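PDB 3BPD: DUF211 domain-containing protein from Archaeoglobus fulgidus DSM 4304, which is of unknown function but binds magnesium ions and assembles into a heptamer. Local coordinates for residues L28-H40 with I51-I65. The protein carries 1 engineered substitution. Numbering follows the deposited sequence.
Sequences LSELENVDGVNIH and IKITILGNNLDYEQI
Strands 34-40 and 51-57 form an antiparallel beta hairpin in the four-stranded antiparallel sheet of a ferredoxin-like alpha+beta fold, and the two helices pack over one face of it. Pairing is regular at the far end: Asn38 exchanges both backbone bonds with Thr54, and His40 does the same with Lys52. A classic beta bulge breaks the register near Val34, where Asp35 and Gly36 both face Leu56; Leu56 O accepts from Asp35 N (2.9 Å) and, weakly, from Gly36 N. Beyond it Asn58 N closes on Asn33 O at 3.0 Å. A CB on Gly57 would run into that same Asn33 O, and its backbone angles alone already call for glycine. On the helix-covered face Ile39 and Ile53 lie side by side, CG1 to CG1 at 4.0 Å, while Val34 CG2 bridges Ile55 CG2 and Leu60 CD2. The Leu28 and Ile65 side chains cross at about a right angle, CD2 to CG2 at 3.9 Å. With CG anti to its carbonyl carbon (chi1 -82°), Leu31, first residue of the type II turn to Val34, sends CD1 to Ile65 CG1, also at 3.9 Å. An alanine at Leu31 is likely to open a gap beside Ile65 and weaken the link between the turn and helix 62-71. On the other face Asn38 ND2 hydrogen-bonds to Glu81 OE1 and Val89 O of a neighbouring subunit, whose strand extends the sheet past 34-44. Backbone bonds thus set the hairpin's register, while apolar side-chain contacts join its inner face to the helices.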
loop_
_atom_site.group_PDB
_atom_site.type_symbol
_atom_site.label_atom_id
_atom_site.label_comp_id
_atom_site.label_asym_id
_atom_site.label_seq_id
_atom_site.Cartn_x
_atom_site.Cartn_y
_atom_site.Cartn_z
ATOM N N LEU F 28 0.525 -5.257 -30.566
ATOM C CA LEU F 28 1.651 -5.633 -29.716
ATOM C C LEU F 28 1.352 -6.881 -28.924
ATOM O O LEU F 28 2.234 -7.714 -28.718
ATOM C CB LEU F 28 2.008 -4.501 -28.756
ATOM C CG LEU F 28 2.885 -3.425 -29.392
ATOM C CD1 LEU F 28 2.947 -2.199 -28.511
ATOM C CD2 LEU F 28 4.274 -3.994 -29.624
ATOM N N SER F 29 0.102 -7.013 -28.492
ATOM C CA SER F 29 -0.311 -8.166 -27.698
ATOM C C SER F 29 -0.330 -9.442 -28.518
ATOM O O SER F 29 -0.260 -10.538 -27.971
ATOM C CB SER F 29 -1.706 -7.949 -27.107
ATOM O OG SER F 29 -2.697 -8.053 -28.108
ATOM N N GLU F 30 -0.431 -9.299 -29.835
ATOM C CA GLU F 30 -0.477 -10.462 -30.710
ATOM C C GLU F 30 0.909 -11.024 -31.025
ATOM O O GLU F 30 1.030 -12.114 -31.596
ATOM C CB GLU F 30 -1.240 -10.111 -31.985
ATOM C CG GLU F 30 -2.719 -9.819 -31.740
ATOM C CD GLU F 30 -3.397 -9.162 -32.931
ATOM O OE1 GLU F 30 -4.618 -8.913 -32.870
ATOM O OE2 GLU F 30 -2.713 -8.887 -33.936
ATOM N N LEU F 31 1.950 -10.285 -30.641
ATOM C CA LEU F 31 3.324 -10.733 -30.838
ATOM C C LEU F 31 3.540 -11.995 -29.997
ATOM O O LEU F 31 2.920 -12.179 -28.939
ATOM C CB LEU F 31 4.310 -9.650 -30.395
ATOM C CG LEU F 31 4.631 -8.506 -31.348
ATOM C CD1 LEU F 31 5.369 -7.400 -30.604
ATOM C CD2 LEU F 31 5.474 -9.041 -32.492
ATOM N N GLU F 32 4.422 -12.863 -30.466
ATOM C CA GLU F 32 4.699 -14.110 -29.764
ATOM C C GLU F 32 5.589 -13.864 -28.555
ATOM O O GLU F 32 6.569 -13.114 -28.622
ATOM C CB GLU F 32 5.359 -15.094 -30.727
ATOM C CG GLU F 32 4.715 -15.058 -32.110
ATOM C CD GLU F 32 3.922 -16.316 -32.452
ATOM O OE1 GLU F 32 4.548 -17.328 -32.844
ATOM O OE2 GLU F 32 2.677 -16.294 -32.329
ATOM N N ASN F 33 5.238 -14.497 -27.446
ATOM C CA ASN F 33 5.987 -14.343 -26.208
ATOM C C ASN F 33 5.520 -13.140 -25.396
ATOM O O ASN F 33 6.057 -12.861 -24.322
ATOM C CB ASN F 33 7.486 -14.246 -26.499
ATOM C CG ASN F 33 8.152 -15.608 -26.543
ATOM O OD1 ASN F 33 9.307 -15.732 -26.967
ATOM N ND2 ASN F 33 7.429 -16.642 -26.092
ATOM N N VAL F 34 4.519 -12.430 -25.904
ATOM C CA VAL F 34 3.983 -11.299 -25.178
ATOM C C VAL F 34 2.802 -11.762 -24.334
ATOM O O VAL F 34 1.788 -12.221 -24.854
ATOM C CB VAL F 34 3.567 -10.162 -26.140
ATOM C CG1 VAL F 34 2.598 -9.203 -25.460
ATOM C CG2 VAL F 34 4.804 -9.404 -26.577
ATOM N N ASP F 35 2.962 -11.658 -23.018
ATOM C CA ASP F 35 1.931 -12.054 -22.066
ATOM C C ASP F 35 0.821 -11.022 -21.967
ATOM O O ASP F 35 -0.333 -11.366 -21.720
ATOM C CB ASP F 35 2.546 -12.242 -20.683
ATOM C CG ASP F 35 3.365 -13.514 -20.570
ATOM O OD1 ASP F 35 4.216 -13.590 -19.648
ATOM O OD2 ASP F 35 3.149 -14.439 -21.389
ATOM N N GLY F 36 1.178 -9.755 -22.139
ATOM C CA GLY F 36 0.190 -8.698 -22.057
ATOM C C GLY F 36 0.759 -7.330 -22.381
ATOM O O GLY F 36 1.978 -7.146 -22.420
ATOM N N VAL F 37 -0.130 -6.369 -22.615
ATOM C CA VAL F 37 0.281 -5.014 -22.945
ATOM C C VAL F 37 -0.601 -3.966 -22.289
ATOM O O VAL F 37 -1.820 -4.089 -22.252
ATOM C CB VAL F 37 0.234 -4.773 -24.463
ATOM C CG1 VAL F 37 0.655 -3.348 -24.777
ATOM C CG2 VAL F 37 1.138 -5.752 -25.170
ATOM N N ASN F 38 0.032 -2.932 -21.761
ATOM C CA ASN F 38 -0.707 -1.847 -21.153
ATOM C C ASN F 38 -0.279 -0.542 -21.791
ATOM O O ASN F 38 0.905 -0.193 -21.828
ATOM C CB ASN F 38 -0.459 -1.769 -19.653
ATOM C CG ASN F 38 -1.134 -0.560 -19.023
ATOM O OD1 ASN F 38 -0.843 0.582 -19.379
ATOM N ND2 ASN F 38 -2.044 -0.807 -18.089
ATOM N N ILE F 39 -1.248 0.177 -22.322
ATOM C CA ILE F 39 -0.934 1.449 -22.922
ATOM C C ILE F 39 -1.627 2.552 -22.138
ATOM O O ILE F 39 -2.853 2.608 -22.042
ATOM C CB ILE F 39 -1.324 1.484 -24.404
ATOM C CG1 ILE F 39 -0.485 0.461 -25.166
ATOM C CG2 ILE F 39 -1.045 2.854 -24.971
ATOM C CD1 ILE F 39 -0.651 0.513 -26.649
ATOM N N HIS F 40 -0.813 3.407 -21.536
ATOM C CA HIS F 40 -1.326 4.514 -20.755
ATOM C C HIS F 40 -1.198 5.826 -21.525
ATOM O O HIS F 40 -0.137 6.129 -22.083
ATOM C CB HIS F 40 -0.561 4.620 -19.449
ATOM C CG HIS F 40 -0.948 5.807 -18.630
ATOM N ND1 HIS F 40 -2.133 5.871 -17.931
ATOM C CD2 HIS F 40 -0.331 6.997 -18.440
ATOM C CE1 HIS F 40 -2.230 7.050 -17.344
ATOM N NE2 HIS F 40 -1.150 7.751 -17.638
ATOM N N ILE F 51 2.205 8.566 -24.993
ATOM C CA ILE F 51 1.676 7.400 -24.305
ATOM C C ILE F 51 2.780 6.556 -23.664
ATOM O O ILE F 51 3.907 6.518 -24.162
ATOM C CB ILE F 51 0.865 6.512 -25.298
ATOM C CG1 ILE F 51 1.782 5.995 -26.415
ATOM C CG2 ILE F 51 -0.270 7.318 -25.915
ATOM C CD1 ILE F 51 1.075 5.111 -27.447
ATOM N N LYS F 52 2.452 5.893 -22.553
ATOM C CA LYS F 52 3.393 5.008 -21.858
ATOM C C LYS F 52 2.989 3.554 -22.164
ATOM O O LYS F 52 1.861 3.149 -21.880
ATOM C CB LYS F 52 3.341 5.246 -20.341
ATOM C CG LYS F 52 4.660 5.681 -19.738
ATOM C CD LYS F 52 4.988 7.123 -20.112
ATOM C CE LYS F 52 6.321 7.578 -19.545
ATOM N NZ LYS F 52 6.393 9.066 -19.529
ATOM N N ILE F 53 3.902 2.779 -22.749
ATOM C CA ILE F 53 3.620 1.381 -23.087
ATOM C C ILE F 53 4.368 0.407 -22.178
ATOM O O ILE F 53 5.588 0.472 -22.051
ATOM C CB ILE F 53 4.012 1.048 -24.547
ATOM C CG1 ILE F 53 3.186 1.888 -25.535
ATOM C CG2 ILE F 53 3.787 -0.432 -24.813
ATOM C CD1 ILE F 53 3.596 1.722 -27.017
ATOM N N THR F 54 3.624 -0.489 -21.539
ATOM C CA THR F 54 4.216 -1.482 -20.663
ATOM C C THR F 54 3.959 -2.836 -21.311
ATOM O O THR F 54 2.808 -3.221 -21.536
ATOM C CB THR F 54 3.567 -1.465 -19.255
ATOM O OG1 THR F 54 3.755 -0.184 -18.660
ATOM C CG2 THR F 54 4.197 -2.518 -18.349
ATOM N N ILE F 55 5.042 -3.542 -21.622
ATOM C CA ILE F 55 4.971 -4.855 -22.243
ATOM C C ILE F 55 5.548 -5.919 -21.325
ATOM O O ILE F 55 6.682 -5.808 -20.850
ATOM C CB ILE F 55 5.753 -4.891 -23.552
ATOM C CG1 ILE F 55 5.303 -3.752 -24.448
ATOM C CG2 ILE F 55 5.516 -6.206 -24.263
ATOM C CD1 ILE F 55 6.073 -3.673 -25.726
ATOM N N LEU F 56 4.743 -6.948 -21.080
ATOM C CA LEU F 56 5.136 -8.063 -20.234
ATOM C C LEU F 56 5.259 -9.318 -21.101
ATOM O O LEU F 56 4.537 -9.471 -22.083
ATOM C CB LEU F 56 4.083 -8.292 -19.142
ATOM C CG LEU F 56 4.413 -9.414 -18.151
ATOM C CD1 LEU F 56 5.717 -9.058 -17.454
ATOM C CD2 LEU F 56 3.292 -9.622 -17.147
ATOM N N GLY F 57 6.174 -10.211 -20.740
ATOM C CA GLY F 57 6.339 -11.438 -21.500
ATOM C C GLY F 57 7.631 -12.158 -21.179
ATOM O O GLY F 57 8.240 -11.912 -20.134
ATOM N N ASN F 58 8.050 -13.053 -22.074
ATOM C CA ASN F 58 9.296 -13.797 -21.880
ATOM C C ASN F 58 10.252 -13.673 -23.047
ATOM O O ASN F 58 9.846 -13.748 -24.202
ATOM C CB ASN F 58 9.028 -15.273 -21.664
ATOM C CG ASN F 58 10.282 -16.023 -21.301
ATOM O OD1 ASN F 58 10.332 -17.250 -21.372
ATOM N ND2 ASN F 58 11.312 -15.286 -20.899
ATOM N N ASN F 59 11.528 -13.477 -22.748
ATOM C CA ASN F 59 12.536 -13.376 -23.791
ATOM C C ASN F 59 12.054 -12.501 -24.956
ATOM O O ASN F 59 12.143 -12.889 -26.120
ATOM C CB ASN F 59 12.867 -14.789 -24.282
ATOM C CG ASN F 59 14.194 -14.860 -25.003
ATOM O OD1 ASN F 59 15.214 -14.418 -24.481
ATOM N ND2 ASN F 59 14.189 -15.429 -26.207
ATOM N N LEU F 60 11.550 -11.315 -24.632
ATOM C CA LEU F 60 11.039 -10.390 -25.638
ATOM C C LEU F 60 12.098 -9.934 -26.625
ATOM O O LEU F 60 13.259 -9.772 -26.271
ATOM C CB LEU F 60 10.448 -9.144 -24.973
ATOM C CG LEU F 60 9.344 -9.225 -23.919
ATOM C CD1 LEU F 60 8.979 -7.801 -23.540
ATOM C CD2 LEU F 60 8.111 -9.959 -24.442
ATOM N N ASP F 61 11.680 -9.707 -27.864
ATOM C CA ASP F 61 12.568 -9.232 -28.924
ATOM C C ASP F 61 12.348 -7.722 -29.122
ATOM O O ASP F 61 11.411 -7.302 -29.799
ATOM C CB ASP F 61 12.268 -10.003 -30.218
ATOM C CG ASP F 61 13.024 -9.466 -31.418
ATOM O OD1 ASP F 61 13.082 -10.189 -32.437
ATOM O OD2 ASP F 61 13.547 -8.330 -31.360
ATOM N N TYR F 62 13.219 -6.911 -28.535
ATOM C CA TYR F 62 13.092 -5.464 -28.639
ATOM C C TYR F 62 12.906 -4.934 -30.059
ATOM O O TYR F 62 11.992 -4.149 -30.314
ATOM C CB TYR F 62 14.291 -4.759 -27.994
ATOM C CG TYR F 62 14.129 -3.260 -28.002
ATOM C CD1 TYR F 62 13.107 -2.640 -27.272
ATOM C CD2 TYR F 62 14.963 -2.462 -28.771
ATOM C CE1 TYR F 62 12.927 -1.258 -27.317
ATOM C CE2 TYR F 62 14.795 -1.084 -28.826
ATOM C CZ TYR F 62 13.779 -0.486 -28.098
ATOM O OH TYR F 62 13.633 0.884 -28.172
ATOM N N GLU F 63 13.770 -5.339 -30.981
ATOM C CA GLU F 63 13.645 -4.871 -32.358
ATOM C C GLU F 63 12.235 -5.148 -32.890
ATOM O O GLU F 63 11.580 -4.263 -33.439
ATOM C CB GLU F 63 14.691 -5.551 -33.255
ATOM C CG GLU F 63 16.163 -5.223 -32.914
ATOM C CD GLU F 63 16.529 -3.730 -33.039
ATOM O OE1 GLU F 63 16.258 -3.121 -34.101
ATOM O OE2 GLU F 63 17.106 -3.180 -32.069
ATOM N N GLN F 64 11.770 -6.378 -32.720
ATOM C CA GLN F 64 10.443 -6.740 -33.180
ATOM C C GLN F 64 9.385 -5.815 -32.570
ATOM O O GLN F 64 8.494 -5.343 -33.273
ATOM C CB GLN F 64 10.133 -8.194 -32.821
ATOM C CG GLN F 64 8.786 -8.671 -33.338
ATOM C CD GLN F 64 8.441 -10.066 -32.860
ATOM O OE1 GLN F 64 8.570 -10.370 -31.674
ATOM N NE2 GLN F 64 7.985 -10.919 -33.777
ATOM N N ILE F 65 9.478 -5.559 -31.268
ATOM C CA ILE F 65 8.519 -4.683 -30.606
ATOM C C ILE F 65 8.629 -3.269 -31.166
ATOM O O ILE F 65 7.616 -2.601 -31.401
ATOM C CB ILE F 65 8.746 -4.655 -29.080
ATOM C CG1 ILE F 65 8.326 -5.998 -28.478
ATOM C CG2 ILE F 65 7.949 -3.523 -28.454
ATOM C CD1 ILE F 65 8.637 -6.162 -27.010
#